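PDB 1LQT: NADPH-ferredoxin reductase FprA from Mycobacterium tuberculosis, which is a flavoprotein that transfers electrons between NADPH and ferredoxin through its FAD and may supply electrons to P450 systems. Local coordinates for residues A[3-9]-A[33-39]; A[18-24]-A[375-379]; A[97-103]-A[353-357]. All coordinates share one frame; numbering follows the deposited sequence. Where two conformers were deposited one is given.

The three contacts build one side of the FAD-binding domain, their centres only about 9 to 11 Å apart. Interaction 1 and interaction 3 are two strand pairs of the same sheet: strands 4-9 and 99-102 are neighbours, joined among others by Ala103 N to Val9 O at 2.8 Å, and both pairs reach FAD at their C-terminal ends. Interaction 2 is the pairing of two helices laid on this sheet. Its 18-24 segment meets interaction 1, with Leu22 CD1 3.8 Å from Ile6 CG2, whereas its 375-379 segment meets interaction 3, with Thr378 OG1 2.9 Å from Val356 O. The side chain of Ala375 comes no closer than about 8 Å, nearest atoms, to FAD, so it lies near the cofactor without lining it.

Interaction 1 of 3, residues A[3-9]-A[33-39]; sequences PYYIAIV and DMAVDML. With FAD (flavin-adenine dinucleotide), chain H.
Tyr4 and Asp33 open a ladder of six backbone hydrogen bonds that runs on to Ile8 and Leu39. Tyr4, Ile6 and Ile8 supply both N and O to the neighbouring strand, as in a regular parallel pair; Ile6 N to Ala35 O, at 2.9 Å and 170°, is nearly straight. Between the rungs, CA-H groups approach the same carbonyls, with Ala7 CA 3.2 Å from Asp37 O.

Next come the side chains. On the face of Tyr4, Ile6 and Ile8, Met34 bends at chi2, and in one of its two conformers SD lies 3.6 Å from Ile6 CG1. Ile8 holds CG1 beside its backbone N (chi1 -59°) and extends to CD1, which meets Val36 CG1 at 3.6 Å. On the face bearing Tyr5, Ala7 and Val9, Ala35 CB lies 3.7 Å from Tyr5 CD1. Farther out, Asp37 is buried but satisfied, forming a salt bridge with Arg77 and a hydrogen bond with Tyr97.

Where the strands end, Val9 CG1 comes 3.7 Å from C2A of the FAD adenine, with Leu39 O 3.9 Å from the same carbon. Two parallel strands joined by helix 13-28 and ending at the adenine form the beta-alpha-beta unit typical of a Rossmann-type FAD domain.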
loop_
_atom_site.group_PDB
_atom_site.type_symbol
_atom_site.label_atom_id
_atom_site.label_comp_id
_atom_site.label_asym_id
_atom_site.label_seq_id
_atom_site.Cartn_x
_atom_site.Cartn_y
_atom_site.Cartn_z
ATOM N N PRO A 3 -19.630 7.888 26.742
ATOM C CA PRO A 3 -19.551 7.429 25.361
ATOM C C PRO A 3 -18.979 6.017 25.345
ATOM O O PRO A 3 -18.348 5.590 26.299
ATOM C CB PRO A 3 -18.548 8.406 24.734
ATOM C CG PRO A 3 -17.657 8.769 25.842
ATOM C CD PRO A 3 -18.530 8.810 27.083
ATOM N N TYR A 4 -19.189 5.309 24.243
ATOM C CA TYR A 4 -18.382 4.140 23.957
ATOM C C TYR A 4 -16.988 4.622 23.585
ATOM O O TYR A 4 -16.843 5.665 22.948
ATOM C CB TYR A 4 -18.959 3.349 22.789
ATOM C CG TYR A 4 -20.247 2.626 23.118
ATOM C CD1 TYR A 4 -20.295 1.670 24.102
ATOM C CD2 TYR A 4 -21.398 2.870 22.407
ATOM C CE1 TYR A 4 -21.468 1.000 24.393
ATOM C CE2 TYR A 4 -22.573 2.166 22.677
ATOM C CZ TYR A 4 -22.588 1.240 23.683
ATOM O OH TYR A 4 -23.737 0.539 23.993
ATOM N N TYR A 5 -15.987 3.844 23.970
ATOM C CA TYR A 5 -14.593 4.140 23.684
ATOM C C TYR A 5 -14.128 3.097 22.686
ATOM O O TYR A 5 -14.120 1.891 22.970
ATOM C CB TYR A 5 -13.742 4.032 24.936
ATOM C CG TYR A 5 -14.071 5.081 25.939
ATOM C CD1 TYR A 5 -13.506 6.340 25.858
ATOM C CD2 TYR A 5 -14.974 4.836 26.948
ATOM C CE1 TYR A 5 -13.833 7.334 26.783
ATOM C CE2 TYR A 5 -15.298 5.825 27.881
ATOM C CZ TYR A 5 -14.730 7.055 27.770
ATOM O OH TYR A 5 -15.044 8.036 28.686
ATOM N N ILE A 6 -13.721 3.582 21.523
ATOM C CA ILE A 6 -13.237 2.704 20.459
ATOM C C ILE A 6 -11.796 3.049 20.145
ATOM O O ILE A 6 -11.456 4.198 19.956
ATOM C CB ILE A 6 -14.060 2.911 19.176
ATOM C CG1 ILE A 6 -15.571 2.964 19.453
ATOM C CG2 ILE A 6 -13.726 1.833 18.163
ATOM C CD1 ILE A 6 -16.165 1.756 20.039
ATOM N N ALA A 7 -10.968 2.015 20.082
ATOM C CA ALA A 7 -9.588 2.178 19.622
ATOM C C ALA A 7 -9.531 1.699 18.194
ATOM O O ALA A 7 -10.106 0.669 17.850
ATOM C CB ALA A 7 -8.628 1.351 20.441
ATOM N N ILE A 8 -8.793 2.445 17.374
ATOM C CA ILE A 8 -8.534 2.053 15.983
ATOM C C ILE A 8 -7.034 1.963 15.855
ATOM O O ILE A 8 -6.318 2.902 16.201
ATOM C CB ILE A 8 -9.136 3.048 14.984
ATOM C CG1 ILE A 8 -10.645 3.161 15.159
ATOM C CG2 ILE A 8 -8.778 2.621 13.572
ATOM C CD1 ILE A 8 -11.261 4.197 14.289
ATOM N N VAL A 9 -6.550 0.819 15.371
ATOM C CA VAL A 9 -5.125 0.549 15.225
ATOM C C VAL A 9 -4.793 0.720 13.761
ATOM O O VAL A 9 -5.221 -0.048 12.909
ATOM C CB VAL A 9 -4.769 -0.850 15.738
ATOM C CG1 VAL A 9 -3.289 -1.090 15.567
ATOM C CG2 VAL A 9 -5.211 -0.982 17.208
ATOM N N ASP A 33 -23.168 7.722 22.067
ATOM C CA ASP A 33 -22.053 8.648 22.006
ATOM C C ASP A 33 -20.771 7.854 21.786
ATOM O O ASP A 33 -20.691 6.700 22.185
ATOM C CB ASP A 33 -21.985 9.463 23.302
ATOM C CG ASP A 33 -23.345 10.010 23.719
ATOM O OD1 ASP A 33 -23.874 10.840 22.996
ATOM O OD2 ASP A 33 -23.977 9.638 24.747
ATOM N N MET A 34 -19.789 8.487 21.163
ATOM C CA MET A 34 -18.569 7.823 20.748
ATOM C C MET A 34 -17.342 8.657 21.073
ATOM O O MET A 34 -17.341 9.878 20.966
ATOM C CB MET A 34 -18.554 7.541 19.244
ATOM C CG MET A 34 -19.372 6.341 18.812
ATOM S SD MET A 34 -18.695 4.731 19.255
ATOM C CE MET A 34 -20.036 3.739 18.587
ATOM N N ALA A 35 -16.274 7.967 21.432
ATOM C CA ALA A 35 -14.931 8.526 21.598
ATOM C C ALA A 35 -14.038 7.570 20.816
ATOM O O ALA A 35 -14.109 6.362 21.019
ATOM C CB ALA A 35 -14.530 8.561 23.048
ATOM N N VAL A 36 -13.184 8.111 19.963
ATOM C CA VAL A 36 -12.293 7.327 19.118
ATOM C C VAL A 36 -10.841 7.713 19.350
ATOM O O VAL A 36 -10.490 8.874 19.209
ATOM C CB VAL A 36 -12.651 7.578 17.638
ATOM C CG1 VAL A 36 -11.652 6.874 16.697
ATOM C CG2 VAL A 36 -14.067 7.182 17.342
ATOM N N ASP A 37 -10.013 6.746 19.723
ATOM C CA ASP A 37 -8.572 6.896 19.848
ATOM C C ASP A 37 -7.939 6.079 18.739
ATOM O O ASP A 37 -8.182 4.888 18.612
ATOM C CB ASP A 37 -8.079 6.368 21.191
ATOM C CG ASP A 37 -8.407 7.262 22.361
ATOM O OD1 ASP A 37 -8.763 8.431 22.136
ATOM O OD2 ASP A 37 -8.294 6.793 23.511
ATOM N N MET A 38 -7.116 6.732 17.943
ATOM C CA MET A 38 -6.427 6.119 16.826
ATOM C C MET A 38 -4.961 6.000 17.147
ATOM O O MET A 38 -4.313 6.994 17.450
ATOM C CB MET A 38 -6.656 6.981 15.593
ATOM C CG MET A 38 -6.042 6.429 14.359
ATOM S SD MET A 38 -6.437 7.413 12.874
ATOM C CE MET A 38 -8.087 6.974 12.534
ATOM N N LEU A 39 -4.452 4.773 17.122
ATOM C CA LEU A 39 -3.075 4.448 17.442
ATOM C C LEU A 39 -2.355 4.060 16.182
ATOM O O LEU A 39 -2.766 3.139 15.502
ATOM C CB LEU A 39 -3.043 3.236 18.396
ATOM C CG LEU A 39 -3.911 3.363 19.654
ATOM C CD1 LEU A 39 -3.597 2.153 20.570
ATOM C CD2 LEU A 39 -3.842 4.617 20.349
HETATM P PA FAD H . -2.936 1.271 4.959
HETATM O O1A FAD H . -1.755 0.433 4.677
HETATM O O2A FAD H . -3.206 2.475 4.135
HETATM O O5B FAD H . -2.861 1.769 6.477
HETATM C C5B FAD H . -2.436 0.867 7.506
HETATM C C4B FAD H . -1.916 1.730 8.649
HETATM O O4B FAD H . -1.766 0.878 9.782
HETATM C C3B FAD H . -0.545 2.363 8.381
HETATM O O3B FAD H . -0.519 3.735 8.700
HETATM C C2B FAD H . 0.374 1.541 9.244
HETATM O O2B FAD H . 1.573 2.169 9.637
HETATM C C1B FAD H . -0.543 1.187 10.421
HETATM N N9A FAD H . -0.127 0.025 11.194
HETATM C C8A FAD H . 0.237 -1.195 10.692
HETATM N N7A FAD H . 0.547 -2.056 11.653
HETATM C C5A FAD H . 0.409 -1.341 12.826
HETATM C C6A FAD H . 0.609 -1.707 14.160
HETATM N N6A FAD H . 0.958 -2.923 14.550
HETATM N N1A FAD H . 0.370 -0.752 15.100
HETATM C C2A FAD H . -0.047 0.484 14.714
HETATM N N3A FAD H . -0.263 0.897 13.459
HETATM C C4A FAD H . -0.021 -0.053 12.550
HETATM N N1 FAD H . -5.317 3.682 -4.177
HETATM C C2 FAD H . -5.845 4.703 -4.910
HETATM O O2 FAD H . -7.029 4.974 -4.849
HETATM N N3 FAD H . -5.013 5.418 -5.756
HETATM C C4 FAD H . -3.666 5.225 -5.845
HETATM O O4 FAD H . -2.963 5.933 -6.601
HETATM C C4X FAD H . -3.122 4.210 -5.050
HETATM N N5 FAD H . -1.766 3.965 -5.063
HETATM C C5X FAD H . -1.253 2.941 -4.309
HETATM C C6 FAD H . 0.094 2.674 -4.340
HETATM C C7 FAD H . 0.649 1.606 -3.658
HETATM C C7M FAD H . 2.132 1.363 -3.706
HETATM C C8 FAD H . -0.199 0.801 -2.887
HETATM C C8M FAD H . 0.344 -0.388 -2.143
HETATM C C9 FAD H . -1.564 1.071 -2.826
HETATM C C9A FAD H . -2.109 2.136 -3.529
HETATM N N10 FAD H . -3.481 2.412 -3.500
HETATM C C10 FAD H . -3.983 3.457 -4.236
HETATM C "C1'" FAD H . -4.423 1.630 -2.648
HETATM C "C2'" FAD H . -4.530 2.225 -1.245
HETATM O "O2'" FAD H . -3.231 2.497 -0.783
HETATM C "C3'" FAD H . -5.231 1.221 -0.310
HETATM O "O3'" FAD H . -6.560 0.962 -0.752
HETATM C "C4'" FAD H . -5.426 1.695 1.130
HETATM O "O4'" FAD H . -4.340 2.510 1.563
HETATM C "C5'" FAD H . -5.588 0.500 2.070
HETATM O "O5'" FAD H . -5.970 1.065 3.330
HETATM P P FAD H . -5.752 0.361 4.735
HETATM O O1P FAD H . -6.327 1.319 5.706
HETATM O O2P FAD H . -6.248 -1.048 4.768
HETATM O O3P FAD H . -4.183 0.236 4.927
#

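Interaction 2 of 3, residues A[18-24]-A[375-379]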
loop_
_atom_site.group_PDB
_atom_site.type_symbol
_atom_site.label_atom_id
_atom_site.label_comp_id
_atom_site.label_asym_id
_atom_site.label_seq_id
_atom_site.Cartn_x
_atom_site.Cartn_y
_atom_site.Cartn_z
ATOM N N ALA A 18 -13.570 4.153 9.081
ATOM C CA ALA A 18 -14.202 3.577 10.269
ATOM C C ALA A 18 -14.494 4.665 11.304
ATOM O O ALA A 18 -15.564 4.703 11.890
ATOM C CB ALA A 18 -13.325 2.489 10.855
ATOM N N ALA A 19 -13.505 5.537 11.528
ATOM C CA ALA A 19 -13.691 6.622 12.488
ATOM C C ALA A 19 -14.882 7.474 12.108
ATOM O O ALA A 19 -15.728 7.808 12.951
ATOM C CB ALA A 19 -12.436 7.464 12.588
ATOM N N ALA A 20 -14.956 7.838 10.837
ATOM C CA ALA A 20 -16.059 8.653 10.385
ATOM C C ALA A 20 -17.384 7.951 10.576
ATOM O O ALA A 20 -18.367 8.570 10.994
ATOM C CB ALA A 20 -15.865 9.075 8.930
ATOM N N SER A 21 -17.428 6.660 10.277
ATOM C CA SER A 21 -18.672 5.896 10.448
ATOM C C SER A 21 -19.112 5.838 11.916
ATOM O O SER A 21 -20.293 5.941 12.216
ATOM C CB SER A 21 -18.501 4.491 9.903
ATOM O OG SER A 21 -18.343 4.482 8.511
ATOM N N LEU A 22 -18.170 5.688 12.824
ATOM C CA LEU A 22 -18.479 5.657 14.241
ATOM C C LEU A 22 -19.059 6.981 14.691
ATOM O O LEU A 22 -20.066 7.035 15.404
ATOM C CB LEU A 22 -17.244 5.332 15.041
ATOM C CG LEU A 22 -16.717 3.898 14.916
ATOM C CD1 LEU A 22 -15.253 3.810 15.318
ATOM C CD2 LEU A 22 -17.578 2.915 15.721
ATOM N N LEU A 23 -18.423 8.084 14.299
ATOM C CA LEU A 23 -18.871 9.395 14.736
ATOM C C LEU A 23 -20.219 9.745 14.112
ATOM O O LEU A 23 -21.078 10.368 14.747
ATOM C CB LEU A 23 -17.796 10.427 14.404
ATOM C CG LEU A 23 -16.477 10.246 15.133
ATOM C CD1 LEU A 23 -15.443 11.231 14.611
ATOM C CD2 LEU A 23 -16.630 10.342 16.644
ATOM N N LYS A 24 -20.428 9.333 12.867
ATOM C CA LYS A 24 -21.708 9.536 12.192
ATOM C C LYS A 24 -22.850 8.799 12.883
ATOM O O LYS A 24 -23.934 9.335 13.031
ATOM C CB LYS A 24 -21.627 9.112 10.728
ATOM C CG LYS A 24 -22.923 9.259 9.949
ATOM C CD LYS A 24 -22.758 8.741 8.524
ATOM C CE LYS A 24 -22.455 7.238 8.440
ATOM N NZ LYS A 24 -22.028 6.835 7.078
ATOM N N ALA A 375 -15.409 -0.456 5.690
ATOM C CA ALA A 375 -15.368 0.038 7.051
ATOM C C ALA A 375 -16.774 0.241 7.617
ATOM O O ALA A 375 -17.018 -0.057 8.771
ATOM C CB ALA A 375 -14.557 1.325 7.121
ATOM N N GLN A 376 -17.670 0.754 6.800
ATOM C CA GLN A 376 -19.033 1.004 7.248
ATOM C C GLN A 376 -19.696 -0.296 7.688
ATOM O O GLN A 376 -20.364 -0.345 8.703
ATOM C CB GLN A 376 -19.841 1.637 6.126
ATOM C CG GLN A 376 -21.266 1.978 6.528
ATOM C CD GLN A 376 -21.310 3.083 7.563
ATOM O OE1 GLN A 376 -20.815 4.179 7.303
ATOM N NE2 GLN A 376 -21.891 2.818 8.734
ATOM N N ASP A 377 -19.474 -1.345 6.898
ATOM C CA ASP A 377 -20.025 -2.650 7.211
ATOM C C ASP A 377 -19.506 -3.175 8.531
ATOM O O ASP A 377 -20.289 -3.662 9.370
ATOM C CB ASP A 377 -19.739 -3.629 6.074
ATOM C CG ASP A 377 -20.573 -3.345 4.841
ATOM O OD1 ASP A 377 -21.595 -2.639 4.929
ATOM O OD2 ASP A 377 -20.258 -3.792 3.737
ATOM N N THR A 378 -18.196 -3.092 8.721
ATOM C CA THR A 378 -17.620 -3.512 9.985
ATOM C C THR A 378 -18.219 -2.698 11.162
ATOM O O THR A 378 -18.559 -3.263 12.218
ATOM C CB THR A 378 -16.088 -3.351 9.984
ATOM O OG1 THR A 378 -15.464 -4.314 9.134
ATOM C CG2 THR A 378 -15.566 -3.644 11.337
ATOM N N VAL A 379 -18.294 -1.385 10.979
ATOM C CA VAL A 379 -18.780 -0.514 12.051
ATOM C C VAL A 379 -20.231 -0.794 12.399
ATOM O O VAL A 379 -20.589 -0.828 13.564
ATOM C CB VAL A 379 -18.529 0.966 11.702
ATOM C CG1 VAL A 379 -19.331 1.870 12.591
ATOM C CG2 VAL A 379 -17.032 1.282 11.799
HETATM O O HOH W 1 -22.344 4.623 10.918
#
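Val379 is the main bump of this contact, and the hollow it enters lies between Ala18, Ser21 and Leu22 on the helix of the Rossmann-type beta-alpha-beta unit. That helix, 13-28, here meets helix 370-391, which belongs to a much later part of the chain. The short segments cross at -47° with their axes 8.7 Å apart; this is consistent with the i±4/i±4 class of ridges-into-grooves packing, in which rows of residues four apart, such as Ala18-Leu22 and Ala375-Val379, are set against each other.

The two branches of Val379 divide the hollow. CG1, anti to the backbone N, faces Leu22 CD2 at 3.7 Å and also touches Ser21 CB, while CG2 turns the other way and lies 3.7 Å from Ala18 O. One turn earlier both helices carry alanine: Ala375 CB sits 3.6 Å from Ala18 N, and the CA atoms of Ala18 and Ala375 are 4.9 Å apart. Behind the hollow, Leu22 also packs on Ile6 and Val36 of the sheet, and so lies between Val379 and the strands.

The polar edge of the contact is formed by Gln376. Its chain leaves anti to the backbone N and then bends at chi2 (67°), bringing OE1 over to the other helix. Ser21 OG lies 2.8 Å from Gln376 OE1 and is also at hydrogen-bonding distance from Phe17 O, so its one proton may go to either. Lys24 comes across the glutamine and donates from NZ to OE1 at 2.9 Å, from 42° above the amide plane. The other end of the amide is held too: NE2 bonds to Asp380 OD1 and donates to a water, which in turn donates to Ser21 O.

Interaction 3 of 3, residues A[97-103]-A[353-357]. With FAD (flavin-adenine dinucleotide), chain H.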
loop_
_atom_site.group_PDB
_atom_site.type_symbol
_atom_site.label_atom_id
_atom_site.label_comp_id
_atom_site.label_asym_id
_atom_site.label_seq_id
_atom_site.Cartn_x
_atom_site.Cartn_y
_atom_site.Cartn_z
ATOM N N TYR A 97 -10.974 -0.576 26.051
ATOM C CA TYR A 97 -11.889 -0.008 25.111
ATOM C C TYR A 97 -13.081 -0.917 24.969
ATOM O O TYR A 97 -12.974 -2.125 25.170
ATOM C CB TYR A 97 -11.177 0.178 23.755
ATOM C CG TYR A 97 -10.141 1.276 23.766
ATOM C CD1 TYR A 97 -8.828 1.026 24.124
ATOM C CD2 TYR A 97 -10.494 2.575 23.463
ATOM C CE1 TYR A 97 -7.905 2.028 24.150
ATOM C CE2 TYR A 97 -9.566 3.594 23.483
ATOM C CZ TYR A 97 -8.277 3.328 23.832
ATOM O OH TYR A 97 -7.317 4.316 23.837
ATOM N N ASP A 98 -14.224 -0.336 24.639
ATOM C CA ASP A 98 -15.407 -1.137 24.335
ATOM C C ASP A 98 -15.209 -2.026 23.125
ATOM O O ASP A 98 -15.687 -3.157 23.096
ATOM C CB ASP A 98 -16.628 -0.252 24.167
ATOM C CG ASP A 98 -17.017 0.432 25.463
ATOM O OD1 ASP A 98 -16.819 1.664 25.552
ATOM O OD2 ASP A 98 -17.493 -0.240 26.385
ATOM N N ALA A 99 -14.508 -1.501 22.118
ATOM C CA ALA A 99 -14.175 -2.292 20.937
ATOM C C ALA A 99 -12.895 -1.737 20.350
ATOM O O ALA A 99 -12.544 -0.585 20.575
ATOM C CB ALA A 99 -15.281 -2.240 19.938
ATOM N N VAL A 100 -12.214 -2.596 19.582
ATOM C CA VAL A 100 -10.956 -2.254 18.952
ATOM C C VAL A 100 -11.073 -2.669 17.496
ATOM O O VAL A 100 -11.467 -3.780 17.190
ATOM C CB VAL A 100 -9.775 -2.979 19.607
ATOM C CG1 VAL A 100 -8.459 -2.475 19.040
ATOM C CG2 VAL A 100 -9.792 -2.825 21.155
ATOM N N ILE A 101 -10.707 -1.749 16.606
ATOM C CA ILE A 101 -10.708 -2.007 15.165
ATOM C C ILE A 101 -9.271 -2.027 14.674
ATOM O O ILE A 101 -8.553 -1.042 14.815
ATOM C CB ILE A 101 -11.487 -0.948 14.407
ATOM C CG1 ILE A 101 -12.930 -0.811 14.917
ATOM C CG2 ILE A 101 -11.466 -1.254 12.939
ATOM C CD1 ILE A 101 -13.683 0.286 14.271
ATOM N N TYR A 102 -8.856 -3.159 14.104
ATOM C CA TYR A 102 -7.548 -3.293 13.490
ATOM C C TYR A 102 -7.644 -2.911 12.024
ATOM O O TYR A 102 -8.351 -3.542 11.252
ATOM C CB TYR A 102 -7.013 -4.726 13.689
ATOM C CG TYR A 102 -6.617 -4.892 15.121
ATOM C CD1 TYR A 102 -7.542 -5.252 16.087
ATOM C CD2 TYR A 102 -5.331 -4.604 15.553
ATOM C CE1 TYR A 102 -7.211 -5.277 17.415
ATOM C CE2 TYR A 102 -4.988 -4.645 16.881
ATOM C CZ TYR A 102 -5.931 -4.962 17.812
ATOM O OH TYR A 102 -5.569 -4.942 19.133
ATOM N N ALA A 103 -6.872 -1.886 11.659
ATOM C CA ALA A 103 -6.846 -1.286 10.341
ATOM C C ALA A 103 -5.385 -1.182 9.903
ATOM O O ALA A 103 -4.920 -0.147 9.423
ATOM C CB ALA A 103 -7.529 0.079 10.374
ATOM N N ASN A 353 -15.156 -8.371 20.706
ATOM C CA ASN A 353 -15.096 -6.910 20.603
ATOM C C ASN A 353 -13.921 -6.369 19.779
ATOM O O ASN A 353 -13.627 -5.191 19.872
ATOM C CB ASN A 353 -15.116 -6.236 21.986
ATOM C CG ASN A 353 -13.850 -6.377 22.716
ATOM O OD1 ASN A 353 -13.125 -7.364 22.508
ATOM N ND2 ASN A 353 -13.532 -5.402 23.605
ATOM N N GLU A 354 -13.283 -7.230 18.985
ATOM C CA GLU A 354 -12.192 -6.804 18.111
ATOM C C GLU A 354 -12.625 -7.052 16.677
ATOM O O GLU A 354 -13.213 -8.082 16.365
ATOM C CB GLU A 354 -10.920 -7.550 18.458
ATOM C CG GLU A 354 -10.467 -7.341 19.893
ATOM C CD GLU A 354 -9.505 -8.412 20.349
ATOM O OE1 GLU A 354 -9.921 -9.591 20.406
ATOM O OE2 GLU A 354 -8.336 -8.113 20.643
ATOM N N TYR A 355 -12.237 -6.125 15.800
ATOM C CA TYR A 355 -12.710 -6.057 14.447
ATOM C C TYR A 355 -11.553 -5.757 13.525
ATOM O O TYR A 355 -10.478 -5.349 13.960
ATOM C CB TYR A 355 -13.786 -4.957 14.320
ATOM C CG TYR A 355 -14.993 -5.252 15.180
ATOM C CD1 TYR A 355 -15.010 -4.928 16.528
ATOM C CD2 TYR A 355 -16.100 -5.885 14.637
ATOM C CE1 TYR A 355 -16.093 -5.253 17.322
ATOM C CE2 TYR A 355 -17.182 -6.230 15.442
ATOM C CZ TYR A 355 -17.170 -5.905 16.776
ATOM O OH TYR A 355 -18.249 -6.245 17.568
ATOM N N VAL A 356 -11.799 -5.914 12.239
ATOM C CA VAL A 356 -10.859 -5.560 11.192
ATOM C C VAL A 356 -11.568 -4.799 10.086
ATOM O O VAL A 356 -12.737 -5.021 9.811
ATOM C CB VAL A 356 -10.156 -6.801 10.593
ATOM C CG1 VAL A 356 -9.076 -7.300 11.522
ATOM C CG2 VAL A 356 -11.136 -7.916 10.246
ATOM N N VAL A 357 -10.820 -3.908 9.437
ATOM C CA VAL A 357 -11.230 -3.197 8.246
ATOM C C VAL A 357 -10.031 -3.119 7.315
ATOM O O VAL A 357 -8.893 -3.251 7.734
ATOM C CB VAL A 357 -11.757 -1.760 8.540
ATOM C CG1 VAL A 357 -13.053 -1.837 9.371
ATOM C CG2 VAL A 357 -10.698 -0.951 9.245
HETATM P PA FAD H . -2.936 1.271 4.959
HETATM O O1A FAD H . -1.755 0.433 4.677
HETATM O O2A FAD H . -3.206 2.475 4.135
HETATM O O5B FAD H . -2.861 1.769 6.477
HETATM C C5B FAD H . -2.436 0.867 7.506
HETATM C C4B FAD H . -1.916 1.730 8.649
HETATM O O4B FAD H . -1.766 0.878 9.782
HETATM C C3B FAD H . -0.545 2.363 8.381
HETATM O O3B FAD H . -0.519 3.735 8.700
HETATM C C2B FAD H . 0.374 1.541 9.244
HETATM O O2B FAD H . 1.573 2.169 9.637
HETATM C C1B FAD H . -0.543 1.187 10.421
HETATM N N9A FAD H . -0.127 0.025 11.194
HETATM C C8A FAD H . 0.237 -1.195 10.692
HETATM N N7A FAD H . 0.547 -2.056 11.653
HETATM C C5A FAD H . 0.409 -1.341 12.826
HETATM C C6A FAD H . 0.609 -1.707 14.160
HETATM N N6A FAD H . 0.958 -2.923 14.550
HETATM N N1A FAD H . 0.370 -0.752 15.100
HETATM C C2A FAD H . -0.047 0.484 14.714
HETATM N N3A FAD H . -0.263 0.897 13.459
HETATM C C4A FAD H . -0.021 -0.053 12.550
HETATM N N1 FAD H . -5.317 3.682 -4.177
HETATM C C2 FAD H . -5.845 4.703 -4.910
HETATM O O2 FAD H . -7.029 4.974 -4.849
HETATM N N3 FAD H . -5.013 5.418 -5.756
HETATM C C4 FAD H . -3.666 5.225 -5.845
HETATM O O4 FAD H . -2.963 5.933 -6.601
HETATM C C4X FAD H . -3.122 4.210 -5.050
HETATM N N5 FAD H . -1.766 3.965 -5.063
HETATM C C5X FAD H . -1.253 2.941 -4.309
HETATM C C6 FAD H . 0.094 2.674 -4.340
HETATM C C7 FAD H . 0.649 1.606 -3.658
HETATM C C7M FAD H . 2.132 1.363 -3.706
HETATM C C8 FAD H . -0.199 0.801 -2.887
HETATM C C8M FAD H . 0.344 -0.388 -2.143
HETATM C C9 FAD H . -1.564 1.071 -2.826
HETATM C C9A FAD H . -2.109 2.136 -3.529
HETATM N N10 FAD H . -3.481 2.412 -3.500
HETATM C C10 FAD H . -3.983 3.457 -4.236
HETATM C "C1'" FAD H . -4.423 1.630 -2.648
HETATM C "C2'" FAD H . -4.530 2.225 -1.245
HETATM O "O2'" FAD H . -3.231 2.497 -0.783
HETATM C "C3'" FAD H . -5.231 1.221 -0.310
HETATM O "O3'" FAD H . -6.560 0.962 -0.752
HETATM C "C4'" FAD H . -5.426 1.695 1.130
HETATM O "O4'" FAD H . -4.340 2.510 1.563
HETATM C "C5'" FAD H . -5.588 0.500 2.070
HETATM O "O5'" FAD H . -5.970 1.065 3.330
HETATM P P FAD H . -5.752 0.361 4.735
HETATM O O1P FAD H . -6.327 1.319 5.706
HETATM O O2P FAD H . -6.248 -1.048 4.768
HETATM O O3P FAD H . -4.183 0.236 4.927
HETATM O O HOH W 2 -7.502 -5.603 20.829
#
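Asn353 turns CG between its own backbone N and carbonyl carbon (chi1 73°), which carries its amide to the start of the neighbouring strand, where ND2 donates to Asp98 O at 3.2 Å. The acceptor lies in the amide plane of Asn353, yet the donor stands 64° above the carbonyl plane of Asp98, and ND2 has a further, weak bond to Ser94 O. Tyr355 and Tyr102 both hold CG beside the backbone N, and with chi2 near 85° each ring has a carbonyl across the strands at its edge, close to its plane: Val100 O is 3.8 Å from Tyr355 CD1, and Tyr355 O is 3.6 Å from Tyr102 CD1.

Four backbone bonds pair the strands in parallel, among them Tyr102 N to Tyr355 O, 2.7 Å and almost straight. Strand 354-356 is thereby added as the outermost strand beside 99-102, giving the 5-4-1-2-3 succession of parallel strands of a Rossmann-type sheet. Helix 370-391 covers Ile101, Tyr355 and Val357, and Tyr355 OH bonds to Asn385.

Water joins Tyr102 OH to Glu354 OE2, while Ser351 takes Glu354 OE1. At the cofactor end Val357 CG2 packs on Ala103 CB at 3.5 Å, and Ala103 O lies 3.3 Å from C5B of FAD.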